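Local coordinates for beta-lactamase Rm3 (Uncultured bacterium, PDB 5IQK), which hydrolyses the beta-lactam ring of antibiotics as a zinc-dependent metallo-beta-lactamase of subclass B3, at residues A[137-142]-A[146-151]; A[216-221]-A[230-235]. All coordinates share one frame; numbering follows the deposited sequence.

Interaction 1 (A[137-142]-A[146-151]); sequences GGQFNV and YLTAHA
G137 starts the pairing with its backbone N, which donates to A149 O at 2.7 Å. Its positive phi of 84° is a conformation that glycine, with no side chain, adopts without strain. G138 O then accepts from A149 N at 2.8 Å, and the A149 methyl packs beside that oxygen, with A149 CB 3.8 Å from G138 O. Q139 faces T148 in a non-hydrogen-bonded pair, their side chains side by side, the Q139 CG 4.1 Å from T148 OG1; this face is exposed at Q139 and partly exposed at T148, which suits polar side chains. Together the strands form an antiparallel beta hairpin, 139-142 being the outermost strand of a sheet in the metallo-beta-lactamase fold. F140 makes the hydrogen-bonded pair with L147: F140 N reaches L147 O at 2.8 Å, and L147 N reaches F140 O at 2.7 Å. Both side chains leave on the face toward strand 70-74, where F140 rests on L72 and L147 on L74, so large apolar groups fit. On the other face N141 places CB over the ring of Y146, a CH-pi contact with CB 3.6 Å from the ring centroid. The N141 chi1 of 82° sets CG between backbone N and carbonyl carbon, laying the amide nearly parallel to the ring (planes 10° apart) above its CE1-CZ rim, while N141 ND2 bonds to G143 O in the turn.

Interaction 2 (A[216-221]-A[230-235]); sequences CDVLIS and WQRLEA
L219 O is gripped by both terminal nitrogens of R232, with NH1 and NH2 each 2.8 Å from that one oxygen. The guanidinium comes end-on, and the oxygen lies close to its plane, in front of CZ, between NH1 and NH2. Sharing a single acceptor bends both bonds to an N-H...O angle of 143°, and each donor is moderately tilted from the carbonyl plane. The length of arginine suits the gap, for the CA atoms of L219 and R232 are 10.6 Å apart. The R232 chain bends at chi3 (68°), which swings the guanidinium round to present its end to the strand. Beside it V218 puts CG1 at the guanidinium edge, 3.9 Å from R232 NH2; a branched apolar residue suits a buried strand, and its other neighbours include M175. The side chain of L219 packs on A249, C250 and Y253 of helix 249-269, while its carbonyl serves the arginine; C216, just before the strand, is disulfide-bonded to C250. The contact joins strand 218-221, at the edge of its sheet, to helix 229-239 across the loop that follows the strand. R232 NH1 also donates to S227 O within that loop, and NH2 to F244 O beyond the helix. One cationic group thus gathers three backbone carbonyls, whose partial negative charges probably help to offset its positive charge in this largely buried setting.

From the N terminus, the chain first closes interaction 1, a tight hairpin with three residues between its segments, and only later interaction 2, where eight residues separate its segments. The two are in series, neither nesting nor crossing. Between them the chain runs through strands 160-168 and 171-178 and helix 200-212. Both contacts reach the same five-stranded sheet from its two margins: 137-142 with 146-151 builds one edge, whereas 216-221 with 230-235 fastens a helix to the strand at the other edge. Their centres are 22 Å apart, and the nearest atoms about 10 Å; they do not touch, and strands 160-168 and 171-178 lie between them in the sheet.

Interaction 1 (A[137-142]-A[146-151])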
ATOM      1  N   GLY A 137      -2.968   3.341  15.076  1.00 23.21           N
ATOM      2  CA  GLY A 137      -2.246   2.802  16.208  1.00 22.33           C
ATOM      3  C   GLY A 137      -2.592   1.357  16.514  1.00 22.48           C
ATOM      4  O   GLY A 137      -2.093   0.800  17.483  1.00 24.96           O
ATOM      5  N   GLY A 138      -3.468   0.765  15.708  1.00 22.05           N
ATOM      6  CA  GLY A 138      -3.881  -0.611  15.903  1.00 24.68           C
ATOM      7  C   GLY A 138      -2.734  -1.563  15.640  1.00 25.88           C
ATOM      8  O   GLY A 138      -2.045  -1.425  14.623  1.00 23.77           O
ATOM      9  N   GLN A 139      -2.567  -2.548  16.522  1.00 24.32           N
ATOM     10  CA  GLN A 139      -1.500  -3.545  16.407  1.00 24.78           C
ATOM     11  C   GLN A 139      -2.092  -4.877  15.955  1.00 23.33           C
ATOM     12  O   GLN A 139      -3.096  -5.336  16.494  1.00 22.26           O
ATOM     13  CB  GLN A 139      -0.780  -3.737  17.747  1.00 25.92           C
ATOM     14  CG  GLN A 139      -0.170  -2.495  18.388  1.00 29.87           C
ATOM     15  CD  GLN A 139       0.724  -2.822  19.596  1.00 39.43           C
ATOM     16  OE1 GLN A 139       0.344  -3.586  20.496  1.00 37.68           O
ATOM     17  NE2 GLN A 139       1.908  -2.220  19.628  1.00 38.19           N
ATOM     18  N   PHE A 140      -1.454  -5.503  14.975  1.00 23.04           N
ATOM     19  CA  PHE A 140      -1.886  -6.802  14.467  1.00 23.72           C
ATOM     20  C   PHE A 140      -0.678  -7.718  14.468  1.00 28.85           C
ATOM     21  O   PHE A 140       0.452  -7.254  14.324  1.00 28.57           O
ATOM     22  CB  PHE A 140      -2.447  -6.723  13.036  1.00 25.96           C
ATOM     23  CG  PHE A 140      -3.707  -5.928  12.911  1.00 25.21           C
ATOM     24  CD1 PHE A 140      -4.936  -6.563  12.795  1.00 25.65           C
ATOM     25  CD2 PHE A 140      -3.672  -4.547  12.930  1.00 25.39           C
ATOM     26  CE1 PHE A 140      -6.107  -5.823  12.685  1.00 25.30           C
ATOM     27  CE2 PHE A 140      -4.841  -3.800  12.819  1.00 23.57           C
ATOM     28  CZ  PHE A 140      -6.058  -4.444  12.696  1.00 26.29           C
ATOM     29  N   ASN A 141      -0.913  -9.015  14.604  1.00 26.16           N
ATOM     30  CA  ASN A 141       0.195  -9.957  14.549  1.00 30.00           C
ATOM     31  C   ASN A 141      -0.175 -11.297  13.950  1.00 30.45           C
ATOM     32  O   ASN A 141      -1.339 -11.706  13.954  1.00 31.20           O
ATOM     33  CB  ASN A 141       0.789 -10.167  15.947  1.00 33.23           C
ATOM     34  CG  ASN A 141       0.003 -11.163  16.778  1.00 35.18           C
ATOM     35  OD1 ASN A 141      -1.088 -10.858  17.256  1.00 35.83           O
ATOM     36  ND2 ASN A 141       0.563 -12.362  16.964  1.00 32.89           N
ATOM     37  N   VAL A 142       0.840 -11.942  13.384  1.00 31.41           N
ATOM     38  CA  VAL A 142       0.790 -13.349  13.035  1.00 31.37           C
ATOM     39  C   VAL A 142       2.053 -13.917  13.644  1.00 33.43           C
ATOM     40  O   VAL A 142       3.149 -13.668  13.157  1.00 30.26           O
ATOM     41  CB  VAL A 142       0.754 -13.603  11.516  1.00 29.49           C
ATOM     42  CG1 VAL A 142       0.795 -15.111  11.226  1.00 29.18           C
ATOM     43  CG2 VAL A 142      -0.475 -12.949  10.884  1.00 31.01           C
ATOM     44  N   TYR A 146       4.784  -8.327  14.299  1.00 25.41           N
ATOM     45  CA  TYR A 146       3.824  -7.367  14.819  1.00 29.57           C
ATOM     46  C   TYR A 146       3.769  -6.121  13.967  1.00 24.91           C
ATOM     47  O   TYR A 146       4.784  -5.457  13.745  1.00 22.75           O
ATOM     48  CB  TYR A 146       4.146  -7.014  16.266  1.00 28.87           C
ATOM     49  CG  TYR A 146       3.860  -8.161  17.206  1.00 35.08           C
ATOM     50  CD1 TYR A 146       2.691  -8.182  17.958  1.00 37.72           C
ATOM     51  CD2 TYR A 146       4.744  -9.221  17.332  1.00 35.34           C
ATOM     52  CE1 TYR A 146       2.415  -9.231  18.820  1.00 40.35           C
ATOM     53  CE2 TYR A 146       4.473 -10.280  18.186  1.00 39.41           C
ATOM     54  CZ  TYR A 146       3.309 -10.280  18.928  1.00 41.85           C
ATOM     55  OH  TYR A 146       3.043 -11.331  19.784  1.00 43.15           O
ATOM     56  N   LEU A 147       2.584  -5.859  13.435  1.00 26.62           N
ATOM     57  CA  LEU A 147       2.366  -4.742  12.532  1.00 20.87           C
ATOM     58  C   LEU A 147       1.557  -3.679  13.246  1.00 25.79           C
ATOM     59  O   LEU A 147       0.740  -3.999  14.114  1.00 25.90           O
ATOM     60  CB  LEU A 147       1.659  -5.220  11.271  1.00 27.48           C
ATOM     61  CG  LEU A 147       2.548  -6.184  10.491  1.00 28.84           C
ATOM     62  CD1 LEU A 147       1.812  -7.473  10.226  1.00 33.46           C
ATOM     63  CD2 LEU A 147       2.982  -5.533   9.192  1.00 30.44           C
ATOM     64  N   THR A 148       1.809  -2.419  12.909  1.00 25.17           N
ATOM     65  CA  THR A 148       1.059  -1.312  13.483  1.00 21.45           C
ATOM     66  C   THR A 148       0.503  -0.458  12.357  1.00 22.24           C
ATOM     67  O   THR A 148       1.206  -0.126  11.400  1.00 22.04           O
ATOM     68  CB  THR A 148       1.928  -0.446  14.427  1.00 22.10           C
ATOM     69  OG1 THR A 148       2.436  -1.262  15.483  1.00 23.49           O
ATOM     70  CG2 THR A 148       1.115   0.685  15.040  1.00 19.71           C
ATOM     71  N   ALA A 149      -0.782  -0.147  12.462  1.00 20.01           N
ATOM     72  CA  ALA A 149      -1.460   0.682  11.473  1.00 19.87           C
ATOM     73  C   ALA A 149      -1.335   2.161  11.811  1.00 22.77           C
ATOM     74  O   ALA A 149      -1.406   2.553  12.976  1.00 23.67           O
ATOM     75  CB  ALA A 149      -2.914   0.283  11.380  1.00 21.85           C
ATOM     76  N   HIS A 150      -1.151   2.982  10.786  1.00 22.43           N
ATOM     77  CA  HIS A 150      -1.095   4.424  10.964  1.00 21.70           C
ATOM     78  C   HIS A 150      -2.061   5.059   9.987  1.00 20.70           C
ATOM     79  O   HIS A 150      -1.908   4.908   8.776  1.00 19.79           O
ATOM     80  CB  HIS A 150       0.320   4.957  10.738  1.00 22.21           C
ATOM     81  CG  HIS A 150       1.352   4.295  11.590  1.00 23.04           C
ATOM     82  ND1 HIS A 150       1.729   4.785  12.821  1.00 26.12           N
ATOM     83  CD2 HIS A 150       2.069   3.163  11.399  1.00 23.93           C
ATOM     84  CE1 HIS A 150       2.642   3.990  13.347  1.00 25.27           C
ATOM     85  NE2 HIS A 150       2.867   2.998  12.503  1.00 22.94           N
ATOM     86  N   ALA A 151      -3.055   5.774  10.504  1.00 19.68           N
ATOM     87  CA  ALA A 151      -4.008   6.438   9.613  1.00 20.55           C
ATOM     88  C   ALA A 151      -3.294   7.479   8.758  1.00 20.04           C
ATOM     89  O   ALA A 151      -2.671   8.400   9.298  1.00 21.84           O
ATOM     90  CB  ALA A 151      -5.135   7.085  10.418  1.00 23.79           C
TER

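Interaction 2 (A[216-221]-A[230-235])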
ATOM      1  N   CYS A 216      12.063   4.972   9.955  1.00 28.50           N
ATOM      2  CA  CYS A 216      11.926   4.589   8.557  1.00 28.23           C
ATOM      3  C   CYS A 216      13.224   4.120   7.908  1.00 32.41           C
ATOM      4  O   CYS A 216      13.861   4.880   7.189  1.00 37.15           O
ATOM      5  CB  CYS A 216      11.358   5.777   7.780  1.00 29.67           C
ATOM      6  SG  CYS A 216      10.912   5.469   6.058  1.00 37.39           S
ATOM      7  N   ASP A 217      13.607   2.871   8.141  1.00 31.71           N
ATOM      8  CA  ASP A 217      14.812   2.331   7.503  1.00 28.35           C
ATOM      9  C   ASP A 217      14.584   1.803   6.087  1.00 25.27           C
ATOM     10  O   ASP A 217      15.389   2.064   5.190  1.00 26.49           O
ATOM     11  CB  ASP A 217      15.418   1.225   8.364  1.00 29.95           C
ATOM     12  CG  ASP A 217      15.924   1.743   9.682  1.00 33.21           C
ATOM     13  OD1 ASP A 217      16.575   2.811   9.676  1.00 37.13           O
ATOM     14  OD2 ASP A 217      15.664   1.092  10.719  1.00 37.62           O
ATOM     15  N   VAL A 218      13.527   1.017   5.895  1.00 25.43           N
ATOM     16  CA  VAL A 218      13.186   0.520   4.566  1.00 24.11           C
ATOM     17  C   VAL A 218      11.754   0.892   4.174  1.00 26.37           C
ATOM     18  O   VAL A 218      10.775   0.457   4.797  1.00 23.17           O
ATOM     19  CB  VAL A 218      13.361  -1.018   4.449  1.00 27.28           C
ATOM     20  CG1 VAL A 218      12.992  -1.486   3.041  1.00 21.72           C
ATOM     21  CG2 VAL A 218      14.796  -1.439   4.794  1.00 22.25           C
ATOM     22  N   LEU A 219      11.648   1.692   3.122  1.00 22.70           N
ATOM     23  CA  LEU A 219      10.360   2.159   2.630  1.00 22.73           C
ATOM     24  C   LEU A 219       9.906   1.408   1.385  1.00 19.15           C
ATOM     25  O   LEU A 219      10.656   1.261   0.420  1.00 19.88           O
ATOM     26  CB  LEU A 219      10.424   3.661   2.334  1.00 21.36           C
ATOM     27  CG  LEU A 219       9.195   4.274   1.650  1.00 22.37           C
ATOM     28  CD1 LEU A 219       7.995   4.172   2.595  1.00 24.06           C
ATOM     29  CD2 LEU A 219       9.438   5.724   1.234  1.00 22.72           C
ATOM     30  N   ILE A 220       8.658   0.944   1.421  1.00 19.24           N
ATOM     31  CA  ILE A 220       7.957   0.514   0.221  1.00 17.97           C
ATOM     32  C   ILE A 220       6.685   1.362   0.076  1.00 19.87           C
ATOM     33  O   ILE A 220       5.837   1.379   0.974  1.00 19.79           O
ATOM     34  CB  ILE A 220       7.575  -0.973   0.253  1.00 21.19           C
ATOM     35  CG1 ILE A 220       8.799  -1.856   0.529  1.00 23.01           C
ATOM     36  CG2 ILE A 220       6.914  -1.370  -1.064  1.00 18.46           C
ATOM     37  CD1 ILE A 220       8.971  -2.204   1.999  1.00 25.67           C
ATOM     38  N   SER A 221       6.557   2.079  -1.031  1.00 19.68           N
ATOM     39  CA  SER A 221       5.336   2.858  -1.284  1.00 18.12           C
ATOM     40  C   SER A 221       4.323   2.040  -2.087  1.00 18.17           C
ATOM     41  O   SER A 221       4.705   1.213  -2.917  1.00 18.30           O
ATOM     42  CB  SER A 221       5.664   4.158  -2.028  1.00 16.57           C
ATOM     43  OG  SER A 221       6.491   3.880  -3.143  1.00 19.49           O
ATOM     44  N   TRP A 230      12.692   0.622  -8.153  1.00 24.16           N
ATOM     45  CA  TRP A 230      13.404  -0.055  -9.239  1.00 23.50           C
ATOM     46  C   TRP A 230      14.844   0.432  -9.369  1.00 21.76           C
ATOM     47  O   TRP A 230      15.725  -0.350  -9.745  1.00 29.65           O
ATOM     48  CB  TRP A 230      12.627   0.085 -10.556  1.00 24.86           C
ATOM     49  CG  TRP A 230      11.204  -0.355 -10.404  1.00 26.46           C
ATOM     50  CD1 TRP A 230      10.092   0.274 -10.901  1.00 23.18           C
ATOM     51  CD2 TRP A 230      10.720  -1.488  -9.647  1.00 25.69           C
ATOM     52  NE1 TRP A 230       8.959  -0.406 -10.522  1.00 25.09           N
ATOM     53  CE2 TRP A 230       9.312  -1.483  -9.752  1.00 23.38           C
ATOM     54  CE3 TRP A 230      11.342  -2.512  -8.910  1.00 27.14           C
ATOM     55  CZ2 TRP A 230       8.514  -2.456  -9.143  1.00 21.76           C
ATOM     56  CZ3 TRP A 230      10.548  -3.475  -8.303  1.00 25.19           C
ATOM     57  CH2 TRP A 230       9.145  -3.438  -8.425  1.00 23.91           C
ATOM     58  N   GLN A 231      15.110   1.690  -9.022  1.00 22.48           N
ATOM     59  CA  GLN A 231      16.499   2.145  -8.931  1.00 25.57           C
ATOM     60  C   GLN A 231      17.216   1.384  -7.810  1.00 24.98           C
ATOM     61  O   GLN A 231      18.352   0.912  -7.972  1.00 29.03           O
ATOM     62  CB  GLN A 231      16.599   3.644  -8.667  1.00 23.86           C
ATOM     63  CG  GLN A 231      16.108   4.531  -9.818  1.00 26.15           C
ATOM     64  CD  GLN A 231      14.633   4.872  -9.702  1.00 34.65           C
ATOM     65  OE1 GLN A 231      13.832   4.086  -9.193  1.00 32.00           O
ATOM     66  NE2 GLN A 231      14.269   6.059 -10.171  1.00 37.95           N
ATOM     67  N   ARG A 232      16.543   1.295  -6.669  1.00 21.78           N
ATOM     68  CA  ARG A 232      17.064   0.596  -5.489  1.00 24.28           C
ATOM     69  C   ARG A 232      17.327  -0.880  -5.783  1.00 23.33           C
ATOM     70  O   ARG A 232      18.386  -1.414  -5.422  1.00 27.68           O
ATOM     71  CB  ARG A 232      16.057   0.759  -4.338  1.00 22.74           C
ATOM     72  CG  ARG A 232      16.068   2.176  -3.775  1.00 24.18           C
ATOM     73  CD  ARG A 232      14.824   2.519  -2.955  1.00 27.93           C
ATOM     74  NE  ARG A 232      14.680   1.803  -1.697  1.00 26.63           N
ATOM     75  CZ  ARG A 232      13.503   1.566  -1.126  1.00 24.26           C
ATOM     76  NH1 ARG A 232      12.380   1.969  -1.715  1.00 23.56           N
ATOM     77  NH2 ARG A 232      13.447   0.926   0.021  1.00 19.73           N
ATOM     78  N   LEU A 233      16.373  -1.534  -6.448  1.00 22.02           N
ATOM     79  CA  LEU A 233      16.535  -2.933  -6.858  1.00 23.46           C
ATOM     80  C   LEU A 233      17.732  -3.120  -7.776  1.00 27.14           C
ATOM     81  O   LEU A 233      18.515  -4.050  -7.586  1.00 23.32           O
ATOM     82  CB  LEU A 233      15.277  -3.467  -7.547  1.00 23.09           C
ATOM     83  CG  LEU A 233      15.365  -4.915  -8.055  1.00 23.16           C
ATOM     84  CD1 LEU A 233      15.581  -5.883  -6.878  1.00 19.90           C
ATOM     85  CD2 LEU A 233      14.117  -5.304  -8.819  1.00 23.57           C
ATOM     86  N   GLU A 234      17.880  -2.249  -8.772  1.00 23.94           N
ATOM     87  CA  GLU A 234      19.035  -2.330  -9.668  1.00 28.76           C
ATOM     88  C   GLU A 234      20.331  -2.188  -8.871  1.00 25.17           C
ATOM     89  O   GLU A 234      21.317  -2.883  -9.125  1.00 27.44           O
ATOM     90  CB  GLU A 234      18.964  -1.250 -10.762  1.00 26.88           C
ATOM     91  CG  GLU A 234      20.180  -1.242 -11.685  1.00 32.78           C
ATOM     92  CD  GLU A 234      20.041  -0.272 -12.842  1.00 50.29           C
ATOM     93  OE1 GLU A 234      18.895   0.089 -13.190  1.00 51.23           O
ATOM     94  OE2 GLU A 234      21.082   0.125 -13.409  1.00 56.83           O
ATOM     95  N   ALA A 235      20.324  -1.292  -7.892  1.00 25.22           N
ATOM     96  CA  ALA A 235      21.503  -1.079  -7.063  1.00 24.18           C
ATOM     97  C   ALA A 235      21.813  -2.331  -6.237  1.00 26.63           C
ATOM     98  O   ALA A 235      22.969  -2.620  -5.937  1.00 26.83           O
ATOM     99  CB  ALA A 235      21.303   0.120  -6.159  1.00 22.48           C
TER